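Local coordinates for protein beta-lactamase II (Erythrobacter litoralis, PDB 6V72) that probably hydrolyses the ring of beta-lactam antibiotics as a zinc-dependent class B metallo-beta-lactamase, crystallised here with calcium ions, at residues A[207-212]-A[236-241]; A[185-190]-A[203-208]; A[222-225]-A[229-232]. All coordinates share one frame; numbering follows the deposited sequence.

Contact 1 of 3, residues A[207-212]-A[236-241]. With CA (calcium ion), chain B.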
loop_
_atom_site.group_PDB
_atom_site.type_symbol
_atom_site.label_atom_id
_atom_site.label_comp_id
_atom_site.label_asym_id
_atom_site.label_seq_id
_atom_site.Cartn_x
_atom_site.Cartn_y
_atom_site.Cartn_z
ATOM N N GLN A 207 10.209 -6.341 -13.867
ATOM C CA GLN A 207 11.327 -6.247 -14.795
ATOM C C GLN A 207 12.204 -5.043 -14.482
ATOM O O GLN A 207 13.425 -5.110 -14.629
ATOM C CB GLN A 207 10.835 -6.176 -16.241
ATOM C CG GLN A 207 11.970 -6.213 -17.257
ATOM C CD GLN A 207 12.828 -7.473 -17.126
ATOM O OE1 GLN A 207 12.313 -8.601 -16.973
ATOM N NE2 GLN A 207 14.134 -7.294 -17.182
ATOM N N SER A 208 11.606 -3.928 -14.056
ATOM C CA SER A 208 12.431 -2.780 -13.690
ATOM C C SER A 208 13.324 -3.101 -12.505
ATOM O O SER A 208 14.482 -2.670 -12.458
ATOM C CB SER A 208 11.552 -1.563 -13.403
ATOM O OG SER A 208 10.742 -1.264 -14.550
ATOM N N VAL A 209 12.826 -3.875 -11.544
ATOM C CA VAL A 209 13.699 -4.282 -10.446
ATOM C C VAL A 209 14.820 -5.185 -10.964
ATOM O O VAL A 209 15.977 -5.049 -10.558
ATOM C CB VAL A 209 12.883 -4.963 -9.327
ATOM C CG1 VAL A 209 13.801 -5.537 -8.240
ATOM C CG2 VAL A 209 11.932 -3.971 -8.697
ATOM N N ARG A 210 14.505 -6.109 -11.882
ATOM C CA ARG A 210 15.560 -6.940 -12.450
ATOM C C ARG A 210 16.589 -6.092 -13.170
ATOM O O ARG A 210 17.789 -6.399 -13.142
ATOM C CB ARG A 210 14.980 -7.957 -13.430
ATOM C CG ARG A 210 14.025 -8.982 -12.812
ATOM C CD ARG A 210 13.669 -10.060 -13.856
ATOM N NE ARG A 210 12.591 -10.894 -13.332
ATOM C CZ ARG A 210 11.309 -10.779 -13.667
ATOM N NH1 ARG A 210 10.930 -9.915 -14.608
ATOM N NH2 ARG A 210 10.404 -11.544 -13.067
ATOM N N ASN A 211 16.128 -5.051 -13.880
ATOM C CA ASN A 211 17.045 -4.169 -14.602
ATOM C C ASN A 211 17.989 -3.453 -13.640
ATOM O O ASN A 211 19.190 -3.363 -13.889
ATOM C CB ASN A 211 16.243 -3.150 -15.410
ATOM C CG ASN A 211 15.497 -3.786 -16.583
ATOM O OD1 ASN A 211 15.821 -4.899 -17.022
ATOM N ND2 ASN A 211 14.522 -3.070 -17.111
ATOM N N PHE A 212 17.445 -2.929 -12.538
ATOM C CA PHE A 212 18.271 -2.303 -11.498
ATOM C C PHE A 212 19.304 -3.281 -10.947
ATOM O O PHE A 212 20.484 -2.936 -10.793
ATOM C CB PHE A 212 17.364 -1.776 -10.377
ATOM C CG PHE A 212 18.096 -1.317 -9.135
ATOM C CD1 PHE A 212 18.798 -0.123 -9.124
ATOM C CD2 PHE A 212 18.052 -2.071 -7.972
ATOM C CE1 PHE A 212 19.454 0.309 -7.965
ATOM C CE2 PHE A 212 18.702 -1.650 -6.810
ATOM C CZ PHE A 212 19.407 -0.456 -6.812
ATOM N N GLU A 236 15.911 -8.801 -3.646
ATOM C CA GLU A 236 15.239 -10.092 -3.786
ATOM C C GLU A 236 13.792 -10.015 -3.322
ATOM O O GLU A 236 12.884 -10.519 -4.000
ATOM C CB GLU A 236 15.992 -11.160 -2.995
ATOM C CG GLU A 236 15.324 -12.529 -3.017
ATOM C CD GLU A 236 15.923 -13.499 -2.006
ATOM O OE1 GLU A 236 17.134 -13.797 -2.106
ATOM O OE2 GLU A 236 15.181 -13.957 -1.104
ATOM N N ARG A 237 13.559 -9.399 -2.158
ATOM C CA ARG A 237 12.201 -9.299 -1.653
ATOM C C ARG A 237 11.367 -8.371 -2.515
ATOM O O ARG A 237 10.216 -8.686 -2.814
ATOM C CB ARG A 237 12.192 -8.830 -0.196
ATOM C CG ARG A 237 10.806 -8.591 0.379
ATOM C CD ARG A 237 9.929 -9.843 0.388
ATOM N NE ARG A 237 10.552 -10.991 1.039
ATOM C CZ ARG A 237 10.484 -11.243 2.349
ATOM N NH1 ARG A 237 11.080 -12.326 2.861
ATOM N NH2 ARG A 237 9.827 -10.408 3.159
ATOM N N THR A 238 11.913 -7.207 -2.895
ATOM C CA THR A 238 11.152 -6.304 -3.750
ATOM C C THR A 238 10.738 -6.994 -5.046
ATOM O O THR A 238 9.589 -6.866 -5.482
ATOM C CB THR A 238 11.960 -5.037 -4.052
ATOM O OG1 THR A 238 12.292 -4.403 -2.803
ATOM C CG2 THR A 238 11.127 -4.081 -4.951
ATOM N N LEU A 239 11.664 -7.735 -5.661
ATOM C CA LEU A 239 11.364 -8.472 -6.883
ATOM C C LEU A 239 10.258 -9.496 -6.649
ATOM O O LEU A 239 9.312 -9.606 -7.443
ATOM C CB LEU A 239 12.637 -9.175 -7.373
ATOM C CG LEU A 239 12.494 -9.950 -8.674
ATOM C CD1 LEU A 239 11.836 -9.086 -9.779
ATOM C CD2 LEU A 239 13.855 -10.444 -9.100
ATOM N N ASP A 240 10.361 -10.258 -5.559
ATOM C CA ASP A 240 9.322 -11.245 -5.271
ATOM C C ASP A 240 7.957 -10.573 -5.135
ATOM O O ASP A 240 6.947 -11.071 -5.657
ATOM C CB ASP A 240 9.648 -12.003 -3.987
ATOM C CG ASP A 240 10.368 -13.339 -4.226
ATOM O OD1 ASP A 240 10.212 -13.953 -5.316
ATOM O OD2 ASP A 240 11.069 -13.790 -3.294
ATOM N N LEU A 241 7.897 -9.450 -4.414
ATOM C CA LEU A 241 6.621 -8.757 -4.265
ATOM C C LEU A 241 6.116 -8.250 -5.609
ATOM O O LEU A 241 4.916 -8.334 -5.906
ATOM C CB LEU A 241 6.760 -7.587 -3.286
ATOM C CG LEU A 241 7.018 -7.975 -1.838
ATOM C CD1 LEU A 241 7.385 -6.727 -1.032
ATOM C CD2 LEU A 241 5.774 -8.669 -1.255
HETATM CA CA CA B . 8.953 -14.948 -7.009
HETATM O O HOH W 1 7.060 -13.697 -6.165
#
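An antiparallel helix pair brings Val209 and Arg210 of helix 205-215 against Thr238 and Leu239 of helix 233-243. The two short axes approach to 9.2 Å and their directions differ by 158°; these four residues do the touching. Val209 sits at the centre and spreads its two methyls over successive residues: CG2 meets CG2 of Thr238 at 3.8 Å, while CG1 lies 3.9 Å from CB of Leu239. The Thr238 methyl is the branch anti to the backbone N, which leaves OG1 on another side to bond to the carbonyl of Ala234, one turn back. The pair belongs to an outer helical layer of the alpha-beta/beta-alpha sandwich, as in other metallo-beta-lactamases, and Ile235 adds to the apolar seam beside Val209. Farther out, Arg210 runs extended across the end of Leu239 at about a right angle; its CG touches Leu239 CD1 at 3.7 Å, and the same methyl lies over one guanidinium face. Two acceptors fix the rotation of that group. NH1 reaches Gln207 OE1 at 3.0 Å from above the amide plane, and NH2 forms a salt bridge with OE2 of Glu243. Asp240 OD1 lies 2.3 Å from the calcium ion and water 1 lies 2.4 Å from it; OE1 of Glu243 is a further ligand. The water also donates to Asp240 O at 2.7 Å.

Contact 2 of 3, residues A[185-190]-A[203-208]; sequences MIKAGD and AAYAQS
Tyr205 reaches out from helix 205-215 to place its hydroxyl on the backbone of Met185, donating from OH to the carbonyl O at 2.7 Å. The acceptor lies at the ring edge, close to the ring plane, while OH stands 21° off the carbonyl plane, with a C=O...OH angle of 121°. This is the tight side of the contact. Behind the bond, CE1 of Tyr205 rests 4.0 Å from CG of Met185, a selenomethionine, in the conformer given, and the two side chains slide past each other in opposite directions. The first torsion of Tyr205 (chi1 -156°) carries its ring toward the Met185 carbonyl. Thr238 and Ala242 of helix 233-243 also touch Tyr205. The loop 185-190 directly follows Cys184, a zinc ligand in another structure of this protein, so the tyrosine links the loop that follows Cys184 to the outer helical layer of the sandwich. The other side is looser and watery. Water 2, again near the ring plane, donates to Tyr205 OH at 2.8 Å, which makes that oxygen both donor and acceptor, but accepts only a weak bond of 3.2 Å from Lys187 NZ. The ammonium has a stronger partner in the carbonyl of Cys184, and CE of Lys187 comes no nearer to Tyr205 OH than 4.2 Å.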
loop_
_atom_site.group_PDB
_atom_site.type_symbol
_atom_site.label_atom_id
_atom_site.label_comp_id
_atom_site.label_asym_id
_atom_site.label_seq_id
_atom_site.Cartn_x
_atom_site.Cartn_y
_atom_site.Cartn_z
HETATM N N MSE A 185 11.686 2.685 -5.261
HETATM C CA MSE A 185 11.334 1.461 -5.932
HETATM C C MSE A 185 11.689 0.227 -5.097
HETATM O O MSE A 185 10.987 -0.783 -5.141
HETATM C CB MSE A 185 12.036 1.444 -7.274
HETATM C CG MSE A 185 12.058 0.153 -7.994
HETATM SE SE MSE A 185 13.007 0.575 -9.635
HETATM C CE MSE A 185 13.337 2.480 -9.388
ATOM N N ILE A 186 12.779 0.324 -4.330
ATOM C CA ILE A 186 13.307 -0.797 -3.557
ATOM C C ILE A 186 12.811 -0.676 -2.129
ATOM O O ILE A 186 12.856 0.419 -1.530
ATOM C CB ILE A 186 14.847 -0.831 -3.618
ATOM C CG1 ILE A 186 15.311 -0.996 -5.070
ATOM C CG2 ILE A 186 15.430 -1.964 -2.745
ATOM C CD1 ILE A 186 14.923 -2.345 -5.709
ATOM N N LYS A 187 12.301 -1.787 -1.601
ATOM C CA LYS A 187 11.785 -1.909 -0.248
ATOM C C LYS A 187 12.654 -2.865 0.549
ATOM O O LYS A 187 13.500 -3.577 0.001
ATOM C CB LYS A 187 10.349 -2.441 -0.245
ATOM C CG LYS A 187 9.389 -1.737 -1.142
ATOM C CD LYS A 187 9.414 -0.239 -0.975
ATOM C CE LYS A 187 8.232 0.322 -1.712
ATOM N NZ LYS A 187 8.333 1.777 -1.923
ATOM N N ALA A 188 12.356 -2.945 1.843
ATOM C CA ALA A 188 13.228 -3.661 2.764
ATOM C C ALA A 188 13.180 -5.162 2.502
ATOM O O ALA A 188 12.197 -5.688 1.979
ATOM C CB ALA A 188 12.823 -3.378 4.210
ATOM N N GLY A 189 14.269 -5.842 2.879
ATOM C CA GLY A 189 14.374 -7.287 2.729
ATOM C C GLY A 189 13.342 -8.084 3.490
ATOM O O GLY A 189 13.156 -9.278 3.206
ATOM N N ASP A 190 12.667 -7.465 4.456
ATOM C CA ASP A 190 11.614 -8.132 5.204
ATOM C C ASP A 190 10.256 -7.496 4.949
ATOM O O ASP A 190 9.304 -7.747 5.694
ATOM C CB ASP A 190 11.944 -8.160 6.698
ATOM C CG ASP A 190 11.991 -6.774 7.335
ATOM O OD1 ASP A 190 11.903 -5.749 6.626
ATOM O OD2 ASP A 190 12.128 -6.715 8.587
ATOM N N ALA A 203 2.655 -3.510 -14.063
ATOM C CA ALA A 203 3.048 -4.564 -14.988
ATOM C C ALA A 203 4.551 -4.579 -15.203
ATOM O O ALA A 203 5.132 -5.655 -15.402
ATOM C CB ALA A 203 2.332 -4.395 -16.323
ATOM N N ALA A 204 5.199 -3.407 -15.149
ATOM C CA ALA A 204 6.619 -3.293 -15.448
ATOM C C ALA A 204 7.495 -3.441 -14.219
ATOM O O ALA A 204 8.702 -3.664 -14.370
ATOM C CB ALA A 204 6.927 -1.943 -16.109
ATOM N N TYR A 205 6.896 -3.374 -13.023
ATOM C CA TYR A 205 7.669 -3.227 -11.789
ATOM C C TYR A 205 8.716 -4.327 -11.650
ATOM O O TYR A 205 9.893 -4.052 -11.376
ATOM C CB TYR A 205 6.712 -3.219 -10.593
ATOM C CG TYR A 205 7.196 -2.529 -9.330
ATOM C CD1 TYR A 205 8.419 -2.845 -8.745
ATOM C CD2 TYR A 205 6.389 -1.591 -8.697
ATOM C CE1 TYR A 205 8.824 -2.236 -7.574
ATOM C CE2 TYR A 205 6.785 -0.963 -7.547
ATOM C CZ TYR A 205 8.006 -1.275 -6.989
ATOM O OH TYR A 205 8.375 -0.627 -5.821
ATOM N N ALA A 206 8.321 -5.585 -11.843
ATOM C CA ALA A 206 9.277 -6.661 -11.614
ATOM C C ALA A 206 10.462 -6.589 -12.578
ATOM O O ALA A 206 11.614 -6.756 -12.161
ATOM C CB ALA A 206 8.571 -8.018 -11.736
ATOM N N GLN A 207 10.209 -6.341 -13.867
ATOM C CA GLN A 207 11.327 -6.247 -14.795
ATOM C C GLN A 207 12.204 -5.043 -14.482
ATOM O O GLN A 207 13.425 -5.110 -14.629
ATOM C CB GLN A 207 10.835 -6.176 -16.241
ATOM C CG GLN A 207 11.970 -6.213 -17.257
ATOM C CD GLN A 207 12.828 -7.473 -17.126
ATOM O OE1 GLN A 207 12.313 -8.601 -16.973
ATOM N NE2 GLN A 207 14.134 -7.294 -17.182
ATOM N N SER A 208 11.606 -3.928 -14.056
ATOM C CA SER A 208 12.431 -2.780 -13.690
ATOM C C SER A 208 13.324 -3.101 -12.505
ATOM O O SER A 208 14.482 -2.670 -12.458
ATOM C CB SER A 208 11.552 -1.563 -13.403
ATOM O OG SER A 208 10.742 -1.264 -14.550
HETATM O O HOH W 2 6.559 0.971 -4.425
#

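Contact 3 of 3, residues A[222-225]-A[229-232]; sequences IAMS and PEGR
Ile222 N donates to Glu230 O at 2.8 Å with an N-H...O angle of 168°, the shortest polar bond between the two segments. In return Glu230 N donates to Ile222 O at 3.0 Å. A subsidiary CA-H...O contact reaches the same carbonyl, with Pro229 CA 3.3 Å from Ile222 O. The two reciprocal bonds make Ile222 and Glu230 an antiparallel hydrogen-bonded pair, a single bridge with no second one beside it. Strand 221-223 is the last of the four-stranded sheet within this chain, running parallel to strand 179-181, and the bridge lays the returning chain along its outer edge. The three residues joining the segments include His226, a zinc ligand in another structure of this protein, although zinc is absent from this chain. Side chains then divide between two faces. On one, Ala223 and Pro229 lie together and both meet Met36 of strand 34-41. On the other, Ile222 and Met224 touch Ile235 and Ala234 of helix 233-243, respectively. Met224, a selenomethionine, sets CG between its backbone N and carbonyl carbon (chi1 69°) and bends further along, bringing CE obliquely across Glu230 to 4.1 Å from its CG. Beyond that methylene the Glu230 chain runs extended to CD, and OE2 accepts from Gly189 N. CG1 of Ile222, beside its own backbone N, lies 3.7 Å from Gly231 O and 4.2 Å from CG of Arg232. The guanidinium of Arg232, approached obliquely by Ile222 CD1, sends NH2 to the carbonyls of Phe216 and Ala219.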
loop_
_atom_site.group_PDB
_atom_site.type_symbol
_atom_site.label_atom_id
_atom_site.label_comp_id
_atom_site.label_asym_id
_atom_site.label_seq_id
_atom_site.Cartn_x
_atom_site.Cartn_y
_atom_site.Cartn_z
ATOM N N ILE A 222 22.799 -1.946 -0.331
ATOM C CA ILE A 222 21.632 -1.420 -1.020
ATOM C C ILE A 222 20.939 -0.429 -0.096
ATOM O O ILE A 222 20.534 -0.774 1.018
ATOM C CB ILE A 222 20.671 -2.534 -1.457
ATOM C CG1 ILE A 222 21.417 -3.584 -2.282
ATOM C CG2 ILE A 222 19.473 -1.919 -2.233
ATOM C CD1 ILE A 222 22.120 -3.025 -3.520
ATOM N N ALA A 223 20.823 0.808 -0.554
ATOM C CA ALA A 223 20.167 1.888 0.157
ATOM C C ALA A 223 18.866 2.228 -0.555
ATOM O O ALA A 223 18.718 1.957 -1.746
ATOM C CB ALA A 223 21.079 3.108 0.189
HETATM N N MSE A 224 17.922 2.813 0.183
HETATM C CA MSE A 224 16.607 3.108 -0.389
HETATM C C MSE A 224 15.901 4.222 0.360
HETATM O O MSE A 224 16.393 4.659 1.402
HETATM C CB MSE A 224 15.737 1.843 -0.429
HETATM C CG MSE A 224 15.295 1.346 0.948
HETATM SE SE MSE A 224 15.220 -0.602 1.003
HETATM C CE MSE A 224 17.133 -0.890 1.342
ATOM N N SER A 225 14.758 4.689 -0.164
ATOM C CA SER A 225 14.183 5.941 0.332
ATOM C C SER A 225 13.576 5.811 1.720
ATOM O O SER A 225 13.640 6.764 2.499
ATOM C CB SER A 225 13.132 6.481 -0.633
ATOM O OG SER A 225 13.751 6.977 -1.816
ATOM N N PRO A 229 19.837 1.067 5.149
ATOM C CA PRO A 229 20.602 0.260 4.191
ATOM C C PRO A 229 20.744 -1.175 4.657
ATOM O O PRO A 229 20.844 -1.470 5.852
ATOM C CB PRO A 229 21.976 0.937 4.140
ATOM C CG PRO A 229 21.849 2.202 4.871
ATOM C CD PRO A 229 20.625 2.171 5.717
ATOM N N GLU A 230 20.807 -2.068 3.684
ATOM C CA GLU A 230 21.010 -3.474 3.984
ATOM C C GLU A 230 21.686 -4.098 2.775
ATOM O O GLU A 230 22.328 -3.399 1.985
ATOM C CB GLU A 230 19.673 -4.127 4.367
ATOM C CG GLU A 230 18.642 -4.130 3.256
ATOM C CD GLU A 230 17.418 -4.946 3.635
ATOM O OE1 GLU A 230 17.513 -6.190 3.672
ATOM O OE2 GLU A 230 16.368 -4.337 3.915
ATOM N N GLY A 231 21.574 -5.413 2.634
ATOM C CA GLY A 231 22.168 -6.117 1.526
ATOM C C GLY A 231 21.191 -6.364 0.396
ATOM O O GLY A 231 20.100 -5.780 0.330
ATOM N N ARG A 232 21.578 -7.270 -0.503
ATOM C CA ARG A 232 20.775 -7.478 -1.701
ATOM C C ARG A 232 19.464 -8.207 -1.431
ATOM O O ARG A 232 18.642 -8.314 -2.346
ATOM C CB ARG A 232 21.597 -8.205 -2.764
ATOM C CG ARG A 232 22.787 -7.388 -3.242
ATOM C CD ARG A 232 23.477 -7.997 -4.444
ATOM N NE ARG A 232 22.757 -7.917 -5.715
ATOM C CZ ARG A 232 22.900 -6.930 -6.591
ATOM N NH1 ARG A 232 22.244 -6.965 -7.753
ATOM N NH2 ARG A 232 23.688 -5.896 -6.302
#

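In the fold
Contacts 1 and 2 are close neighbours, their centres about 4 Å apart, and both use helix 205-215, sharing Gln207 and Ser208; the centre of contact 3 is about 13 and 12 Å from theirs. Along the chain contact 2 closes first, contact 3 is then nested inside the loop closed by contact 1, and strand 221-223 comes between the two helices. Two probable hydrogen bonds knit the set together through the loop 185-190: Thr238 OG1 with Lys187 N at 2.9 Å, and Glu230 OE2 with Gly189 N at 2.8 Å. The loop after Cys184 is thus bonded to the C-terminal helix and to the segment after His226, Cys184 and His226 being zinc ligands in another structure.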